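Side-chain contacts in biotin transporter BioY (Lactococcus lactis subsp. cremoris, PDB 4DVE), which binds biotin within the membrane and probably delivers it for uptake as the S component of an energy-coupling factor (ECF) type ABC transporter: residues A[17-20]-A[21-25]; A[97-100]-A[101-105]. All coordinates share one frame; numbering follows the deposited sequence.

Contact 1 of 2, residues A[17-20]-A[21-25]. With BNG (nonyl beta-D-glucopyranoside), chain E.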
loop_
_atom_site.group_PDB
_atom_site.type_symbol
_atom_site.label_atom_id
_atom_site.label_comp_id
_atom_site.label_asym_id
_atom_site.label_seq_id
_atom_site.Cartn_x
_atom_site.Cartn_y
_atom_site.Cartn_z
ATOM N N VAL A 17 4.891 -15.791 16.888
ATOM C CA VAL A 17 3.794 -15.098 17.580
ATOM C C VAL A 17 3.882 -13.591 17.342
ATOM O O VAL A 17 2.861 -12.927 17.091
ATOM C CB VAL A 17 3.767 -15.389 19.102
ATOM C CG1 VAL A 17 2.851 -14.412 19.835
ATOM C CG2 VAL A 17 3.320 -16.825 19.371
ATOM N N LYS A 18 5.095 -13.056 17.412
ATOM C CA LYS A 18 5.340 -11.648 17.057
ATOM C C LYS A 18 4.938 -11.303 15.637
ATOM O O LYS A 18 4.304 -10.277 15.399
ATOM C CB LYS A 18 6.814 -11.272 17.224
ATOM C CG LYS A 18 7.080 -10.335 18.390
ATOM C CD LYS A 18 7.872 -10.978 19.514
ATOM C CE LYS A 18 9.338 -11.161 19.145
ATOM N NZ LYS A 18 10.178 -11.641 20.290
ATOM N N THR A 19 5.312 -12.169 14.705
ATOM C CA THR A 19 5.027 -11.986 13.294
ATOM C C THR A 19 3.504 -12.035 13.028
ATOM O O THR A 19 2.970 -11.209 12.307
ATOM C CB THR A 19 5.782 -13.043 12.447
ATOM O OG1 THR A 19 7.185 -12.971 12.741
ATOM C CG2 THR A 19 5.550 -12.803 10.936
ATOM N N LEU A 20 2.817 -12.970 13.668
ATOM C CA LEU A 20 1.366 -13.027 13.621
ATOM C C LEU A 20 0.724 -11.744 14.143
ATOM O O LEU A 20 -0.140 -11.157 13.475
ATOM C CB LEU A 20 0.860 -14.231 14.405
ATOM C CG LEU A 20 -0.667 -14.373 14.494
ATOM C CD1 LEU A 20 -1.235 -14.601 13.095
ATOM C CD2 LEU A 20 -1.089 -15.491 15.435
ATOM N N THR A 21 1.172 -11.303 15.316
ATOM C CA THR A 21 0.677 -10.070 15.941
ATOM C C THR A 21 0.845 -8.842 15.050
ATOM O O THR A 21 -0.124 -8.124 14.782
ATOM C CB THR A 21 1.374 -9.837 17.310
ATOM O OG1 THR A 21 1.048 -10.921 18.169
ATOM C CG2 THR A 21 0.941 -8.508 17.979
ATOM N N TYR A 22 2.067 -8.635 14.567
ATOM C CA TYR A 22 2.385 -7.517 13.667
ATOM C C TYR A 22 1.651 -7.572 12.332
ATOM O O TYR A 22 1.177 -6.548 11.818
ATOM C CB TYR A 22 3.884 -7.496 13.365
ATOM C CG TYR A 22 4.821 -7.221 14.526
ATOM C CD1 TYR A 22 4.409 -6.538 15.676
ATOM C CD2 TYR A 22 6.159 -7.596 14.429
ATOM C CE1 TYR A 22 5.312 -6.266 16.713
ATOM C CE2 TYR A 22 7.066 -7.308 15.426
ATOM C CZ TYR A 22 6.646 -6.645 16.567
ATOM O OH TYR A 22 7.590 -6.403 17.541
ATOM N N SER A 23 1.576 -8.764 11.754
ATOM C CA SER A 23 0.877 -8.941 10.497
ATOM C C SER A 23 -0.621 -8.664 10.658
ATOM O O SER A 23 -1.219 -7.994 9.821
ATOM C CB SER A 23 1.133 -10.344 9.954
ATOM O OG SER A 23 2.503 -10.471 9.597
ATOM N N ALA A 24 -1.212 -9.165 11.750
ATOM C CA ALA A 24 -2.619 -8.904 12.057
ATOM C C ALA A 24 -2.833 -7.421 12.299
ATOM O O ALA A 24 -3.779 -6.852 11.769
ATOM C CB ALA A 24 -3.112 -9.744 13.233
ATOM N N PHE A 25 -1.933 -6.781 13.052
ATOM C CA PHE A 25 -2.029 -5.330 13.257
ATOM C C PHE A 25 -2.000 -4.503 11.953
ATOM O O PHE A 25 -2.742 -3.526 11.804
ATOM C CB PHE A 25 -0.950 -4.813 14.215
ATOM C CG PHE A 25 -1.013 -3.327 14.412
ATOM C CD1 PHE A 25 -1.781 -2.779 15.426
ATOM C CD2 PHE A 25 -0.344 -2.465 13.540
ATOM C CE1 PHE A 25 -1.862 -1.398 15.593
ATOM C CE2 PHE A 25 -0.431 -1.091 13.696
ATOM C CZ PHE A 25 -1.184 -0.558 14.729
HETATM C C1 BNG E . -4.512 -11.656 9.422
HETATM C C2 BNG E . -3.015 -11.510 9.174
HETATM C C3 BNG E . -2.386 -12.853 8.823
HETATM C C4 BNG E . -2.796 -13.927 9.824
HETATM C C5 BNG E . -4.305 -13.928 10.033
HETATM C C6 BNG E . -4.710 -14.950 11.089
HETATM C "C1'" BNG E . -6.428 -10.507 10.186
HETATM C "C2'" BNG E . -6.815 -9.339 11.085
HETATM C "C3'" BNG E . -8.207 -8.822 10.740
HETATM C "C4'" BNG E . -8.502 -7.518 11.472
HETATM C "C5'" BNG E . -9.927 -7.051 11.202
HETATM C "C6'" BNG E . -10.145 -5.636 11.727
HETATM C "C7'" BNG E . -11.628 -5.282 11.737
HETATM C "C8'" BNG E . -11.832 -3.797 12.015
HETATM C "C9'" BNG E . -11.122 -3.380 13.285
HETATM O O1 BNG E . -5.049 -10.403 9.839
HETATM O O2 BNG E . -2.797 -10.586 8.102
HETATM O O3 BNG E . -0.959 -12.725 8.820
HETATM O O4 BNG E . -2.379 -15.209 9.344
HETATM O O5 BNG E . -4.732 -12.630 10.440
HETATM O O6 BNG E . -6.026 -14.650 11.566
#
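T21 and S23 fold their hydroxyls back onto the carbonyls of V17 and T19, one helical turn earlier. In T21, OG1 is anti to the carbonyl carbon (chi1 -62°) and donates to V17 O over 2.9 Å. V17 O also takes the backbone N-H of T21, and the two donors arrive from opposite faces of its carbonyl plane. S23 repeats the pattern on the buried side: in the conformer described, S23 OG gives a 2.8 Å bond to T19 O from above the carbonyl plane, while S23 N reaches the same oxygen from the other face. V17 O is thus gripped twice, as is T19 O in this conformer, though a second S23 conformer makes the latter grip less certain.

Between them Y22 swings its ring back along the helix beside K18, both side chains pointing the same way. K18 O lies over one face of the ring, 3.2 Å from Y22 CG, and K18 CG comes to 4.1 Å from Y22 OH. The ring also stacks with F193. Replacing Y22 by alanine removes the ring, which would probably leave F193 without its stacking partner and K18 CG without its neighbour. T19 turns its OG1 to Q15 O and Y196 OH.

On another flank, L20 CD1 packs 3.7 Å from C4 of the glucoside. Such i to i-4 hydroxyl-to-carbonyl bonds are familiar for serine and threonine within helices, here helix 13-33, whose surface binds a nonyl glucoside detergent.

Contact 2 of 2, residues A[97-100]-A[101-105]. With BTN (biotin), chain D.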
loop_
_atom_site.group_PDB
_atom_site.type_symbol
_atom_site.label_atom_id
_atom_site.label_comp_id
_atom_site.label_asym_id
_atom_site.label_seq_id
_atom_site.Cartn_x
_atom_site.Cartn_y
_atom_site.Cartn_z
ATOM N N GLY A 97 -14.262 -2.640 -11.123
ATOM C CA GLY A 97 -14.708 -1.269 -11.326
ATOM C C GLY A 97 -13.546 -0.312 -11.616
ATOM O O GLY A 97 -12.403 -0.733 -11.841
ATOM N N PRO A 98 -13.835 0.992 -11.559
ATOM C CA PRO A 98 -12.859 2.025 -11.985
ATOM C C PRO A 98 -11.553 2.036 -11.186
ATOM O O PRO A 98 -10.512 2.359 -11.749
ATOM C CB PRO A 98 -13.607 3.342 -11.820
ATOM C CG PRO A 98 -15.028 2.988 -11.471
ATOM C CD PRO A 98 -15.167 1.529 -11.216
ATOM N N SER A 99 -11.607 1.662 -9.900
ATOM C CA SER A 99 -10.450 1.696 -9.039
ATOM C C SER A 99 -9.761 0.316 -8.901
ATOM O O SER A 99 -8.839 0.160 -8.095
ATOM C CB SER A 99 -10.851 2.253 -7.667
ATOM O OG SER A 99 -11.588 1.283 -6.903
ATOM N N GLY A 100 -10.171 -0.656 -9.719
ATOM C CA GLY A 100 -9.625 -2.023 -9.644
ATOM C C GLY A 100 -8.116 -2.122 -9.820
ATOM O O GLY A 100 -7.437 -2.889 -9.125
ATOM N N GLY A 101 -7.588 -1.334 -10.746
ATOM C CA GLY A 101 -6.172 -1.332 -11.060
ATOM C C GLY A 101 -5.295 -0.939 -9.886
ATOM O O GLY A 101 -4.255 -1.566 -9.654
ATOM N N TYR A 102 -5.708 0.094 -9.148
ATOM C CA TYR A 102 -4.954 0.536 -7.996
ATOM C C TYR A 102 -4.872 -0.606 -6.968
ATOM O O TYR A 102 -3.811 -0.892 -6.408
ATOM C CB TYR A 102 -5.588 1.761 -7.339
ATOM C CG TYR A 102 -5.774 2.954 -8.248
ATOM C CD1 TYR A 102 -4.744 3.899 -8.449
ATOM C CD2 TYR A 102 -6.990 3.140 -8.926
ATOM C CE1 TYR A 102 -4.945 5.009 -9.268
ATOM C CE2 TYR A 102 -7.193 4.238 -9.750
ATOM C CZ TYR A 102 -6.175 5.164 -9.936
ATOM O OH TYR A 102 -6.414 6.237 -10.787
ATOM N N ARG A 103 -6.001 -1.265 -6.767
ATOM C CA ARG A 103 -6.139 -2.368 -5.795
ATOM C C ARG A 103 -5.295 -3.596 -6.109
ATOM O O ARG A 103 -4.688 -4.184 -5.209
ATOM C CB ARG A 103 -7.615 -2.738 -5.657
ATOM C CG ARG A 103 -8.287 -1.717 -4.772
ATOM C CD ARG A 103 -9.638 -1.287 -5.222
ATOM N NE ARG A 103 -10.597 -2.330 -5.169
ATOM C CZ ARG A 103 -11.895 -2.159 -5.350
ATOM N NH1 ARG A 103 -12.691 -3.207 -5.237
ATOM N NH2 ARG A 103 -12.401 -0.966 -5.603
ATOM N N ILE A 104 -5.231 -3.961 -7.377
ATOM C CA ILE A 104 -4.401 -5.059 -7.809
ATOM C C ILE A 104 -2.937 -4.684 -7.648
ATOM O O ILE A 104 -2.149 -5.500 -7.191
ATOM C CB ILE A 104 -4.705 -5.461 -9.272
ATOM C CG1 ILE A 104 -6.129 -6.017 -9.367
ATOM C CG2 ILE A 104 -3.711 -6.502 -9.762
ATOM C CD1 ILE A 104 -6.661 -6.136 -10.792
ATOM N N ALA A 105 -2.578 -3.441 -7.988
ATOM C CA ALA A 105 -1.218 -2.965 -7.796
ATOM C C ALA A 105 -0.827 -3.028 -6.306
ATOM O O ALA A 105 0.340 -3.320 -5.981
ATOM C CB ALA A 105 -1.028 -1.541 -8.354
HETATM C C11 BTN D . -11.085 1.616 -3.595
HETATM O O11 BTN D . -11.303 1.664 -2.362
HETATM O O12 BTN D . -11.986 1.261 -4.368
HETATM C C10 BTN D . -9.703 1.969 -4.177
HETATM C C9 BTN D . -9.489 3.474 -4.357
HETATM C C8 BTN D . -8.113 3.752 -5.007
HETATM C C7 BTN D . -7.746 5.241 -4.917
HETATM C C2 BTN D . -6.383 5.549 -5.512
HETATM S S1 BTN D . -5.067 4.814 -4.526
HETATM C C6 BTN D . -3.863 5.888 -5.277
HETATM C C5 BTN D . -4.548 7.250 -5.551
HETATM N N1 BTN D . -4.387 8.142 -4.432
HETATM C C3 BTN D . -5.536 8.430 -3.827
HETATM O O3 BTN D . -5.668 9.175 -2.854
HETATM N N2 BTN D . -6.523 7.787 -4.474
HETATM C C4 BTN D . -6.060 7.034 -5.613
HETATM O O HOH W 1 -7.976 1.401 -11.680
#
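S99 OG and R103 NH2 converge on a single carboxylate oxygen of biotin, O12, each 2.6 Å from it; S99 OG lies only 2.7 Å from R103 NH2. The serine bond is clear, whereas that from NH2 is weak and bent, at 119°. S99 reaches the ligand because its OG sits between the backbone N and the carbonyl carbon (chi1 75°). R103 bends at chi2 and chi3, laying R103 CD 3.4 Å from biotin C10 before the guanidinium turns its edge to S99 OG. Its NH1 is held by S94 OG, and F95 adds a cation-pi contact; this positive charge probably helps to stabilise the carboxylate.

Residues 97-105 run from a turn into the start of helix 100-119, in the biotin pocket: a type I turn from G97 to G100 contains S99, which takes the N-cap position, where its side chain serves the ligand and makes no capping bond. Y102 lies further along the ligand: biotin C2 sits over one ring face, nearer its margin than its centre, 3.7 Å from Y102 CD1, while S99 CA lies in plane at the ring edge. N166 holds the tyrosine OH. A water bridges the turn and the first helical residues, donating to P98 O at 2.7 Å and weakly accepting from G101 N.

Overall arrangement
Contact 1 comes first along the chain, within helix 13-33, and contact 2 follows where the loop after helix 52-80 passes into helix 100-119. They share no helix and do not touch: their centres are 27 Å apart, their nearest atoms about 16 Å, on opposite sides of the chain's centre. Helix 52-80 lies between them in sequence and packs against contact 1 through L62 and Y66. Residues 97-105 are largely buried and bind the transported vitamin, whereas residues 17-25 lie partly at the surface and meet a detergent molecule. The all-helical fold thus separates its biotin pocket from this detergent-binding surface of helix 13-33.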